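Local atomic coordinates of uncharacterized protein (Legionella longbeachae NSW150, PDB entry 4JZA), a protein that removes phosphate from phosphoinositide lipids, probably from the 3-position of phosphatidylinositol 3-phosphate, and is thought to act in the lipid metabolism of pathogen-host interaction. Residues Asn429-Tyr434 with Pro467-Lys472; Leu474-Ala479 with Glu513-Thr518; Gln485-Thr490 with Asp506-Val511; Lys557-Ile562 with Trp624-Asp629. All coordinates share one frame; numbering follows the deposited sequence.

Contacts 3 and 4 are buried, contact 1 is partly so, and contact 2 lies at the surface. Contacts 1 and 2 share the small antiparallel hairpin of strands 469-470 and 474-475, one using its first strand and the other the chain leaving its second. Contact 3 is nested within the loop that contact 2 closes. Contact 4 lies about 16 Å from contact 1, centre to centre, and touches it: Ile431 packs on Trp624, at the start of segment 624-629 of contact 4. Only contact 1 adds a hydrogen bond between its segments to apolar touches; contacts 2, 3 and 4 join theirs by van der Waals contact, whether at the surface or buried.

Contact 1. Residues Asn429-Tyr434 with Pro467-Lys472; sequences NWITDY and PYNMAK
Asn429 presents the edge of its amide to strand 469-470, where ND2 donates to Met470 O at 2.7 Å. The N-H...O angle of 132° shows a bent bond. The acceptor lies close to the plane of the Asn429 amide, but the donor stands 36° out of the Met470 carbonyl plane, so the bond does not follow a lone pair. CG of Asn429 is tucked between its own backbone N and carbonyl carbon (chi1 61°). The other end of the amide turns back on the loop: OD1 receives a weak bond from Ile431 N at 3.2 Å, closing an Asx turn; together with the ND2 bond it would limit the amide's rotation.

The side chain of Ile431 lies aslant those of Asn469 and Met470 and touches each with a different branch. Its CD1 rests 4.0 Å from Met470 CB, while CG2 comes within 4.0 Å of Asn469 OD1. Beyond CB the selenomethionine chain of Met470 bends away, so the root of the side chain does the packing.

The loop between strand 412-416 and helix 441-454 thus meets a short hairpin, whose strands pair through Asn469 and Tyr475. From helix 622-625, Trp624 stacks on Tyr468 and bonds to Tyr468 O.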
# COMPACT_ATOMS: atom_id res chain seq x y z
N ASN A 429 20.09 -1.87 7.51
CA ASN A 429 21.08 -1.18 6.64
C ASN A 429 20.44 -0.54 5.40
O ASN A 429 19.22 -0.55 5.26
CB ASN A 429 22.20 -2.12 6.24
CG ASN A 429 21.71 -3.32 5.45
OD1 ASN A 429 20.60 -3.33 4.86
ND2 ASN A 429 22.54 -4.35 5.44
N TRP A 430 21.24 0.01 4.48
CA TRP A 430 20.63 0.76 3.38
C TRP A 430 19.75 -0.08 2.44
O TRP A 430 18.82 0.44 1.82
CB TRP A 430 21.68 1.55 2.61
CG TRP A 430 22.61 0.79 1.74
CD1 TRP A 430 23.52 -0.16 2.12
CD2 TRP A 430 22.80 0.99 0.33
NE1 TRP A 430 24.23 -0.59 1.03
CE2 TRP A 430 23.81 0.10 -0.08
CE3 TRP A 430 22.19 1.82 -0.63
CZ2 TRP A 430 24.25 0.02 -1.42
CZ3 TRP A 430 22.62 1.75 -1.95
CH2 TRP A 430 23.64 0.85 -2.34
N ILE A 431 20.00 -1.38 2.38
CA ILE A 431 19.28 -2.21 1.44
C ILE A 431 17.82 -2.44 1.87
O ILE A 431 16.96 -2.67 1.01
CB ILE A 431 20.00 -3.55 1.26
CG1 ILE A 431 21.40 -3.31 0.69
CG2 ILE A 431 19.20 -4.46 0.34
CD1 ILE A 431 22.42 -4.26 1.26
N THR A 432 17.54 -2.37 3.17
CA THR A 432 16.19 -2.65 3.70
C THR A 432 15.49 -1.39 4.31
O THR A 432 14.44 -1.50 4.97
CB THR A 432 16.18 -3.91 4.63
OG1 THR A 432 15.40 -3.66 5.80
CG2 THR A 432 17.57 -4.32 5.07
N ASP A 433 16.05 -0.20 4.02
CA ASP A 433 15.50 1.10 4.43
C ASP A 433 15.60 1.39 5.94
O ASP A 433 14.90 2.27 6.45
CB ASP A 433 14.03 1.25 4.00
CG ASP A 433 13.84 1.39 2.50
OD1 ASP A 433 14.80 1.78 1.82
OD2 ASP A 433 12.69 1.17 2.02
N TYR A 434 16.44 0.64 6.65
CA TYR A 434 16.57 0.69 8.13
C TYR A 434 15.29 0.25 8.83
O TYR A 434 15.09 0.54 10.02
CB TYR A 434 17.05 2.06 8.61
CG TYR A 434 18.46 2.41 8.18
CD1 TYR A 434 19.22 1.53 7.49
CD2 TYR A 434 19.06 3.61 8.54
CE1 TYR A 434 20.50 1.83 7.11
CE2 TYR A 434 20.36 3.90 8.14
CZ TYR A 434 21.06 2.97 7.42
OH TYR A 434 22.35 3.10 6.98
N PRO A 467 19.20 -15.10 -3.38
CA PRO A 467 19.33 -14.08 -2.38
C PRO A 467 20.49 -13.25 -2.79
O PRO A 467 21.33 -13.72 -3.53
CB PRO A 467 19.62 -14.89 -1.11
CG PRO A 467 20.22 -16.16 -1.57
CD PRO A 467 19.60 -16.43 -2.90
N TYR A 468 20.50 -12.00 -2.36
CA TYR A 468 21.67 -11.13 -2.53
C TYR A 468 21.52 -10.00 -1.48
O TYR A 468 20.86 -8.98 -1.71
CB TYR A 468 21.83 -10.60 -3.98
CG TYR A 468 23.10 -9.81 -4.13
CD1 TYR A 468 24.32 -10.40 -3.85
CD2 TYR A 468 23.10 -8.47 -4.50
CE1 TYR A 468 25.51 -9.70 -3.94
CE2 TYR A 468 24.29 -7.75 -4.60
CZ TYR A 468 25.48 -8.38 -4.32
OH TYR A 468 26.68 -7.74 -4.39
N ASN A 469 22.10 -10.23 -0.31
CA ASN A 469 21.88 -9.38 0.84
C ASN A 469 23.14 -9.30 1.76
O ASN A 469 24.00 -10.19 1.74
CB ASN A 469 20.66 -9.90 1.60
CG ASN A 469 20.16 -8.92 2.64
OD1 ASN A 469 20.20 -7.68 2.45
ND2 ASN A 469 19.74 -9.46 3.81
N MSE A 470 23.25 -8.22 2.52
CA MSE A 470 24.38 -7.99 3.41
C MSE A 470 23.87 -7.85 4.81
O MSE A 470 22.98 -7.03 5.07
CB MSE A 470 25.05 -6.69 2.99
CG MSE A 470 26.29 -6.34 3.82
SE MSE A 470 27.71 -7.69 3.57
CE MSE A 470 28.68 -6.74 2.13
N ALA A 471 24.41 -8.64 5.73
CA ALA A 471 24.19 -8.41 7.17
C ALA A 471 25.38 -8.41 8.13
O ALA A 471 25.90 -7.36 8.47
CB ALA A 471 23.21 -9.42 7.74
N LYS A 472 25.79 -9.59 8.55
CA LYS A 472 27.03 -9.75 9.26
C LYS A 472 27.99 -10.13 8.12
O LYS A 472 29.12 -9.65 8.04
CB LYS A 472 26.88 -10.92 10.23
CG LYS A 472 28.13 -11.31 10.99
CD LYS A 472 28.26 -10.50 12.28
CE LYS A 472 29.57 -10.80 12.98
NZ LYS A 472 30.07 -9.59 13.68

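Contact 2. Residues Leu474-Ala479 with Glu513-Thr518; sequences LYYTQA and ESALGT
Ala479 and Leu516 meet where the chain enters and leaves a helical hairpin: helix 482-492 and nearly all of helix 501-513 lie between the segments, the latter ending on Glu513. The CA atoms of Ala479 and Glu513 are only 5.1 Å apart, the closest CA pair across the segments, and this places the contact at the base of that hairpin.

Apolar contact does the joining. Ala479 CB points toward segment 513-518 and touches the branch point of Leu516, with CG at 3.7 Å and CD2 equally near, so the methyl meets the fork of the leucine rather than one tip. Leu516 CG lies anti to its own carbonyl carbon (chi1 -64°), which brings that fork round to Ala479. A looser apolar contact joins Tyr476 CE2 to Ala515 CB at 4.4 Å, the methyl standing oblique to the ring.

Polar bonds act inside each segment or toward neighbours. Leu516 N donates to Glu513 O at 2.9 Å and holds together the turn that follows helix 501-513. Thr477 OG1 is bonded to both Glu528, on helix 524-542, and His466, which fixes the extended chain beyond strand 474-475.

Gln478 folds back on this chain: its NE2 sends a weak but nearly straight bond (171°) to Tyr476 O at 3.3 Å, while the same nitrogen lies 3.4 Å above the plane of the Tyr476 ring, offset toward the rim.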
# COMPACT_ATOMS: atom_id res chain seq x y z
N LEU A 474 27.99 -11.42 3.60
CA LEU A 474 27.23 -11.39 2.38
C LEU A 474 26.37 -12.64 2.31
O LEU A 474 26.80 -13.69 2.76
CB LEU A 474 28.16 -11.37 1.17
CG LEU A 474 27.50 -11.17 -0.20
CD1 LEU A 474 26.73 -9.86 -0.32
CD2 LEU A 474 28.54 -11.24 -1.30
N TYR A 475 25.17 -12.52 1.75
CA TYR A 475 24.30 -13.69 1.46
C TYR A 475 24.06 -13.74 -0.04
O TYR A 475 23.70 -12.71 -0.64
CB TYR A 475 22.95 -13.57 2.14
CG TYR A 475 22.98 -13.72 3.64
CD1 TYR A 475 23.30 -12.63 4.46
CD2 TYR A 475 22.67 -14.94 4.24
CE1 TYR A 475 23.32 -12.75 5.83
CE2 TYR A 475 22.69 -15.07 5.62
CZ TYR A 475 23.02 -13.98 6.41
OH TYR A 475 23.05 -14.12 7.79
N TYR A 476 24.28 -14.90 -0.65
CA TYR A 476 24.20 -15.06 -2.10
C TYR A 476 23.92 -16.50 -2.45
O TYR A 476 23.90 -17.36 -1.58
CB TYR A 476 25.49 -14.61 -2.76
CG TYR A 476 26.71 -15.32 -2.25
CD1 TYR A 476 27.29 -14.96 -1.05
CD2 TYR A 476 27.28 -16.36 -2.96
CE1 TYR A 476 28.41 -15.62 -0.58
CE2 TYR A 476 28.39 -17.02 -2.50
CZ TYR A 476 28.95 -16.64 -1.31
OH TYR A 476 30.06 -17.30 -0.85
N THR A 477 23.67 -16.79 -3.72
CA THR A 477 23.47 -18.17 -4.12
C THR A 477 24.78 -18.94 -4.02
O THR A 477 25.78 -18.56 -4.59
CB THR A 477 22.97 -18.27 -5.57
OG1 THR A 477 22.03 -17.23 -5.83
CG2 THR A 477 22.31 -19.60 -5.80
N GLN A 478 24.74 -20.05 -3.30
CA GLN A 478 25.91 -20.88 -3.12
C GLN A 478 26.22 -21.67 -4.38
O GLN A 478 25.33 -21.93 -5.18
CB GLN A 478 25.72 -21.82 -1.93
CG GLN A 478 25.49 -21.11 -0.61
CD GLN A 478 26.67 -20.26 -0.19
OE1 GLN A 478 27.69 -20.77 0.27
NE2 GLN A 478 26.54 -18.95 -0.33
N ALA A 479 27.47 -22.06 -4.55
CA ALA A 479 27.88 -22.87 -5.68
C ALA A 479 27.16 -24.20 -5.64
O ALA A 479 26.79 -24.76 -6.67
CB ALA A 479 29.38 -23.07 -5.67
N GLU A 513 29.80 -22.20 -10.32
CA GLU A 513 31.08 -22.64 -9.70
C GLU A 513 32.07 -21.51 -9.42
O GLU A 513 32.92 -21.62 -8.53
CB GLU A 513 31.75 -23.75 -10.53
CG GLU A 513 31.14 -25.13 -10.33
CD GLU A 513 31.83 -26.21 -11.17
OE1 GLU A 513 33.02 -26.02 -11.53
OE2 GLU A 513 31.18 -27.23 -11.50
N SER A 514 31.93 -20.41 -10.17
CA SER A 514 32.83 -19.27 -10.10
C SER A 514 32.99 -18.69 -8.71
O SER A 514 33.97 -17.99 -8.46
CB SER A 514 32.34 -18.16 -11.01
OG SER A 514 31.23 -17.54 -10.39
N ALA A 515 32.05 -18.97 -7.82
CA ALA A 515 32.13 -18.55 -6.41
C ALA A 515 33.22 -19.27 -5.58
O ALA A 515 33.71 -18.71 -4.61
CB ALA A 515 30.78 -18.70 -5.73
N LEU A 516 33.57 -20.50 -5.94
CA LEU A 516 34.46 -21.31 -5.11
C LEU A 516 35.87 -20.75 -5.09
O LEU A 516 36.49 -20.66 -4.03
CB LEU A 516 34.45 -22.76 -5.58
CG LEU A 516 33.07 -23.39 -5.44
CD1 LEU A 516 33.00 -24.76 -6.10
CD2 LEU A 516 32.65 -23.47 -3.97
N GLY A 517 36.36 -20.36 -6.27
CA GLY A 517 37.70 -19.77 -6.38
C GLY A 517 37.64 -18.36 -5.84
O GLY A 517 36.60 -17.73 -5.87
N THR A 518 38.74 -17.85 -5.32
CA THR A 518 38.71 -16.49 -4.82
C THR A 518 39.78 -15.63 -5.48
O THR A 518 40.96 -15.99 -5.54
CB THR A 518 38.78 -16.39 -3.26
OG1 THR A 518 39.59 -17.45 -2.75
CG2 THR A 518 37.38 -16.47 -2.63

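Contact 3. Residues Gln485-Thr490 with Asp506-Val511; sequences QSLLVT and DQYQSV
Tyr508 OH is gripped by two hydrogen bonds, with Glu535 OE2 of helix 524-542 and with Ser484 OG, and the methyl Leu487 CD1 lies 4.3 Å from it. The hydroxyl therefore links three helices, because Ser484 belongs to helix 482-492, one turn before Leu488.

With CG anti to the backbone N (chi1 -177°), the ring of Tyr508 extends toward helix 482-492 and offers an edge to Leu488. CG of the leucine lies in the ring plane, 3.9 Å from CD2 and 4.2 Å from CE2, so it borders the CD2-CE2 side and sits over neither face. The CD1 branch of Leu488 has a different neighbour, the carboxamide of Gln509: NE2 is 3.8 Å away, and CD and OE1 are scarcely farther. The two side chains cross at about a right angle, and the bend of Gln509 beyond CB delivers the amide to the methyl. Leu488 thus touches a ring edge with CG and an amide with CD1, on two adjoining sides.

The axes of the short segments approach to 11.2 Å and run at 159°, nearly antiparallel. Leu531 and Leu534 of helix 524-542 also pack on Tyr508, and Asn464 of the edge strand 462-465 touches both Leu487 and Tyr508. The arrangement is that of an alpha-alpha hairpin, two consecutive near-antiparallel helices whose interface here centres on Leu488 against Tyr508 and Gln509.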
# COMPACT_ATOMS: atom_id res chain seq x y z
N GLN A 485 21.21 -27.63 -8.69
CA GLN A 485 21.41 -29.01 -9.12
C GLN A 485 20.15 -29.58 -9.75
O GLN A 485 20.25 -30.16 -10.83
CB GLN A 485 21.91 -29.94 -7.99
CG GLN A 485 23.15 -29.46 -7.22
CD GLN A 485 24.29 -28.96 -8.10
OE1 GLN A 485 24.45 -29.40 -9.23
NE2 GLN A 485 25.09 -28.05 -7.57
N SER A 486 18.98 -29.44 -9.13
CA SER A 486 17.79 -30.06 -9.73
C SER A 486 17.57 -29.42 -11.07
O SER A 486 17.15 -30.12 -12.00
CB SER A 486 16.48 -29.91 -8.97
OG SER A 486 16.65 -29.59 -7.62
N LEU A 487 17.84 -28.11 -11.18
CA LEU A 487 17.64 -27.47 -12.46
C LEU A 487 18.61 -28.03 -13.51
O LEU A 487 18.17 -28.42 -14.60
CB LEU A 487 17.70 -25.96 -12.38
CG LEU A 487 16.95 -25.21 -13.49
CD1 LEU A 487 17.15 -23.72 -13.40
CD2 LEU A 487 17.40 -25.59 -14.87
N LEU A 488 19.91 -28.11 -13.21
CA LEU A 488 20.87 -28.77 -14.13
C LEU A 488 20.50 -30.22 -14.48
O LEU A 488 20.52 -30.63 -15.64
CB LEU A 488 22.28 -28.78 -13.54
CG LEU A 488 23.07 -27.54 -13.90
CD1 LEU A 488 24.29 -27.41 -13.02
CD2 LEU A 488 23.45 -27.56 -15.37
N VAL A 489 20.16 -31.00 -13.47
CA VAL A 489 19.78 -32.36 -13.72
C VAL A 489 18.56 -32.41 -14.64
O VAL A 489 18.61 -33.07 -15.66
CB VAL A 489 19.58 -33.11 -12.39
CG1 VAL A 489 18.83 -34.42 -12.63
CG2 VAL A 489 20.94 -33.31 -11.74
N THR A 490 17.51 -31.68 -14.30
CA THR A 490 16.28 -31.66 -15.11
C THR A 490 16.53 -31.16 -16.53
O THR A 490 15.96 -31.67 -17.52
CB THR A 490 15.18 -30.79 -14.50
OG1 THR A 490 15.02 -31.10 -13.11
CG2 THR A 490 13.87 -31.00 -15.18
N ASP A 506 26.37 -25.20 -19.95
CA ASP A 506 27.79 -25.10 -19.63
C ASP A 506 28.05 -23.80 -18.88
O ASP A 506 28.67 -23.78 -17.81
CB ASP A 506 28.67 -25.14 -20.91
CG ASP A 506 28.62 -26.50 -21.63
OD1 ASP A 506 28.45 -27.52 -20.94
OD2 ASP A 506 28.72 -26.52 -22.88
N GLN A 507 27.56 -22.71 -19.45
CA GLN A 507 27.66 -21.39 -18.84
C GLN A 507 27.08 -21.34 -17.42
O GLN A 507 27.72 -20.83 -16.52
CB GLN A 507 26.98 -20.35 -19.73
CG GLN A 507 27.92 -19.76 -20.74
CD GLN A 507 29.22 -19.30 -20.06
OE1 GLN A 507 30.31 -19.57 -20.55
NE2 GLN A 507 29.11 -18.61 -18.91
N TYR A 508 25.89 -21.87 -17.23
CA TYR A 508 25.24 -21.86 -15.92
C TYR A 508 26.06 -22.63 -14.89
O TYR A 508 26.18 -22.20 -13.75
CB TYR A 508 23.85 -22.46 -16.02
CG TYR A 508 23.01 -22.45 -14.73
CD1 TYR A 508 22.52 -21.28 -14.21
CD2 TYR A 508 22.70 -23.63 -14.07
CE1 TYR A 508 21.77 -21.26 -13.06
CE2 TYR A 508 21.94 -23.62 -12.93
CZ TYR A 508 21.46 -22.43 -12.42
OH TYR A 508 20.68 -22.41 -11.28
N GLN A 509 26.59 -23.79 -15.28
CA GLN A 509 27.47 -24.57 -14.41
C GLN A 509 28.66 -23.71 -14.02
O GLN A 509 29.06 -23.66 -12.85
CB GLN A 509 27.95 -25.78 -15.17
CG GLN A 509 28.88 -26.69 -14.40
CD GLN A 509 28.13 -27.88 -13.85
OE1 GLN A 509 27.67 -28.75 -14.63
NE2 GLN A 509 27.97 -27.93 -12.52
N SER A 510 29.24 -23.04 -15.01
CA SER A 510 30.46 -22.24 -14.81
C SER A 510 30.28 -21.03 -13.87
O SER A 510 31.08 -20.75 -13.00
CB SER A 510 30.95 -21.74 -16.17
OG SER A 510 32.07 -20.90 -16.01
N VAL A 511 29.22 -20.29 -14.09
CA VAL A 511 28.90 -19.16 -13.25
C VAL A 511 28.60 -19.63 -11.81
O VAL A 511 29.11 -19.09 -10.85
CB VAL A 511 27.74 -18.36 -13.87
CG1 VAL A 511 27.32 -17.27 -12.95
CG2 VAL A 511 28.19 -17.77 -15.21

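Contact 4. Residues Lys557-Ile562 with Trp624-Asp629; sequences KAIELI and WYLPED
Ile559 and Tyr625 bring their CA atoms to 7.9 Å, the closest CA pair across the segments, where a continuous helix faces a break between two others. Residues 557-562 lie within helix 556-574, with routine bonds such as Leu561 N to Lys557 O. In the partner segment, Leu626 is the first residue after helix 622-625 to leave helical geometry (psi 145°), and Pro627 takes the N-cap position of helix 628-637. The chain changes direction right beside Ile559.

Ile559 supplies all the contact from its helix. Its CG1 is anti to the carbonyl carbon (chi1 -73°), and CD1 at the end of that branch lies 3.7 Å from Tyr625 CB. The same methyl is 4.2 Å from Tyr625 CD2 and approaches the ring obliquely, the two side chains crossing at about a right angle. The phenol then leads away from helix 556-574, and Trp624 CD1 lies 3.5 Å above the plane of the Tyr625 ring on one face, offset toward the rim. The other branch of Ile559, CG2, makes a more distant contact with Leu626 CD2 at 4.5 Å, so the isoleucine straddles the helix end.

Away from this interface, the buried Lys557 NZ and Glu560 OE1 form a salt bridge of 2.6 Å, and Glu560 OE2 is bonded to Thr564 OG1. Lys557 also touches Cys550, in the loop before this helix, whose sequence fits the CX5R signature of cysteine-dependent phosphatases.

Helix 556-574 touches several others: Ile559 meets Leu529 of helix 524-542, Ile562 meets helix 587-602, and Ala558 and Leu561 rest on helix 604-612, while Pro627 on the other segment packs on Arg589 of helix 587-602.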
# COMPACT_ATOMS: atom_id res chain seq x y z
N LYS A 557 13.13 -7.96 -9.77
CA LYS A 557 12.53 -8.57 -10.94
C LYS A 557 12.68 -7.71 -12.18
O LYS A 557 12.91 -8.22 -13.26
CB LYS A 557 11.05 -8.85 -10.67
CG LYS A 557 10.36 -9.62 -11.77
CD LYS A 557 11.02 -10.97 -11.98
CE LYS A 557 10.44 -11.67 -13.18
NZ LYS A 557 11.23 -12.87 -13.53
N ALA A 558 12.54 -6.41 -12.01
CA ALA A 558 12.73 -5.48 -13.11
C ALA A 558 14.16 -5.54 -13.61
O ALA A 558 14.42 -5.46 -14.79
CB ALA A 558 12.38 -4.07 -12.69
N ILE A 559 15.10 -5.66 -12.68
CA ILE A 559 16.50 -5.77 -13.03
C ILE A 559 16.82 -7.05 -13.80
O ILE A 559 17.61 -7.03 -14.73
CB ILE A 559 17.39 -5.59 -11.78
CG1 ILE A 559 17.40 -4.13 -11.37
CG2 ILE A 559 18.82 -6.03 -12.05
CD1 ILE A 559 17.74 -3.92 -9.92
N GLU A 560 16.20 -8.16 -13.42
CA GLU A 560 16.39 -9.41 -14.13
C GLU A 560 15.89 -9.31 -15.55
O GLU A 560 16.52 -9.79 -16.47
CB GLU A 560 15.65 -10.54 -13.43
CG GLU A 560 15.77 -11.88 -14.14
CD GLU A 560 14.59 -12.18 -15.06
OE1 GLU A 560 13.44 -12.02 -14.63
OE2 GLU A 560 14.82 -12.61 -16.20
N LEU A 561 14.74 -8.67 -15.71
CA LEU A 561 14.13 -8.52 -17.02
C LEU A 561 14.97 -7.68 -17.96
O LEU A 561 15.09 -7.99 -19.13
CB LEU A 561 12.74 -7.91 -16.90
CG LEU A 561 11.70 -8.79 -16.22
CD1 LEU A 561 10.36 -8.09 -16.22
CD2 LEU A 561 11.61 -10.13 -16.92
N ILE A 562 15.55 -6.62 -17.44
CA ILE A 562 16.44 -5.78 -18.21
C ILE A 562 17.68 -6.62 -18.60
O ILE A 562 18.12 -6.62 -19.78
CB ILE A 562 16.85 -4.57 -17.36
CG1 ILE A 562 15.76 -3.49 -17.42
CG2 ILE A 562 18.17 -3.98 -17.80
CD1 ILE A 562 15.84 -2.56 -16.24
N TRP A 624 23.05 -1.39 -5.36
CA TRP A 624 23.36 -2.65 -4.70
C TRP A 624 23.28 -3.82 -5.65
O TRP A 624 24.11 -4.70 -5.57
CB TRP A 624 22.44 -2.90 -3.53
CG TRP A 624 22.67 -4.20 -2.91
CD1 TRP A 624 21.78 -5.20 -2.78
CD2 TRP A 624 23.88 -4.66 -2.32
NE1 TRP A 624 22.36 -6.28 -2.14
CE2 TRP A 624 23.65 -5.96 -1.85
CE3 TRP A 624 25.15 -4.09 -2.14
CZ2 TRP A 624 24.62 -6.71 -1.23
CZ3 TRP A 624 26.10 -4.82 -1.53
CH2 TRP A 624 25.85 -6.13 -1.09
N TYR A 625 22.26 -3.83 -6.52
CA TYR A 625 21.91 -4.99 -7.38
C TYR A 625 22.67 -5.01 -8.72
O TYR A 625 22.78 -6.09 -9.40
CB TYR A 625 20.39 -5.02 -7.65
CG TYR A 625 19.60 -5.25 -6.41
CD1 TYR A 625 19.77 -6.43 -5.69
CD2 TYR A 625 18.70 -4.30 -5.90
CE1 TYR A 625 19.08 -6.66 -4.51
CE2 TYR A 625 17.97 -4.54 -4.73
CZ TYR A 625 18.18 -5.73 -4.02
OH TYR A 625 17.51 -6.06 -2.84
N LEU A 626 23.15 -3.83 -9.14
CA LEU A 626 23.84 -3.70 -10.42
C LEU A 626 25.29 -3.87 -10.15
O LEU A 626 25.77 -3.47 -9.12
CB LEU A 626 23.61 -2.33 -11.04
CG LEU A 626 22.23 -1.98 -11.62
CD1 LEU A 626 22.15 -0.52 -12.03
CD2 LEU A 626 21.91 -2.86 -12.81
N PRO A 627 26.00 -4.47 -11.07
CA PRO A 627 27.45 -4.52 -11.11
C PRO A 627 28.09 -3.13 -11.26
O PRO A 627 27.50 -2.25 -11.87
CB PRO A 627 27.72 -5.33 -12.37
CG PRO A 627 26.52 -6.23 -12.51
CD PRO A 627 25.37 -5.42 -12.01
N GLU A 628 29.30 -2.95 -10.75
CA GLU A 628 29.89 -1.62 -10.74
C GLU A 628 29.98 -0.96 -12.12
O GLU A 628 29.70 0.23 -12.25
CB GLU A 628 31.25 -1.60 -10.00
CG GLU A 628 31.15 -1.05 -8.58
CD GLU A 628 30.52 0.35 -8.58
OE1 GLU A 628 31.15 1.26 -9.20
OE2 GLU A 628 29.37 0.52 -8.01
N ASP A 629 30.37 -1.70 -13.16
CA ASP A 629 30.59 -1.05 -14.46
C ASP A 629 29.32 -0.58 -15.15
O ASP A 629 29.34 0.44 -15.85
CB ASP A 629 31.45 -1.89 -15.41
CG ASP A 629 30.99 -3.36 -15.55
OD1 ASP A 629 30.04 -3.71 -14.83
OD2 ASP A 629 31.60 -4.14 -16.38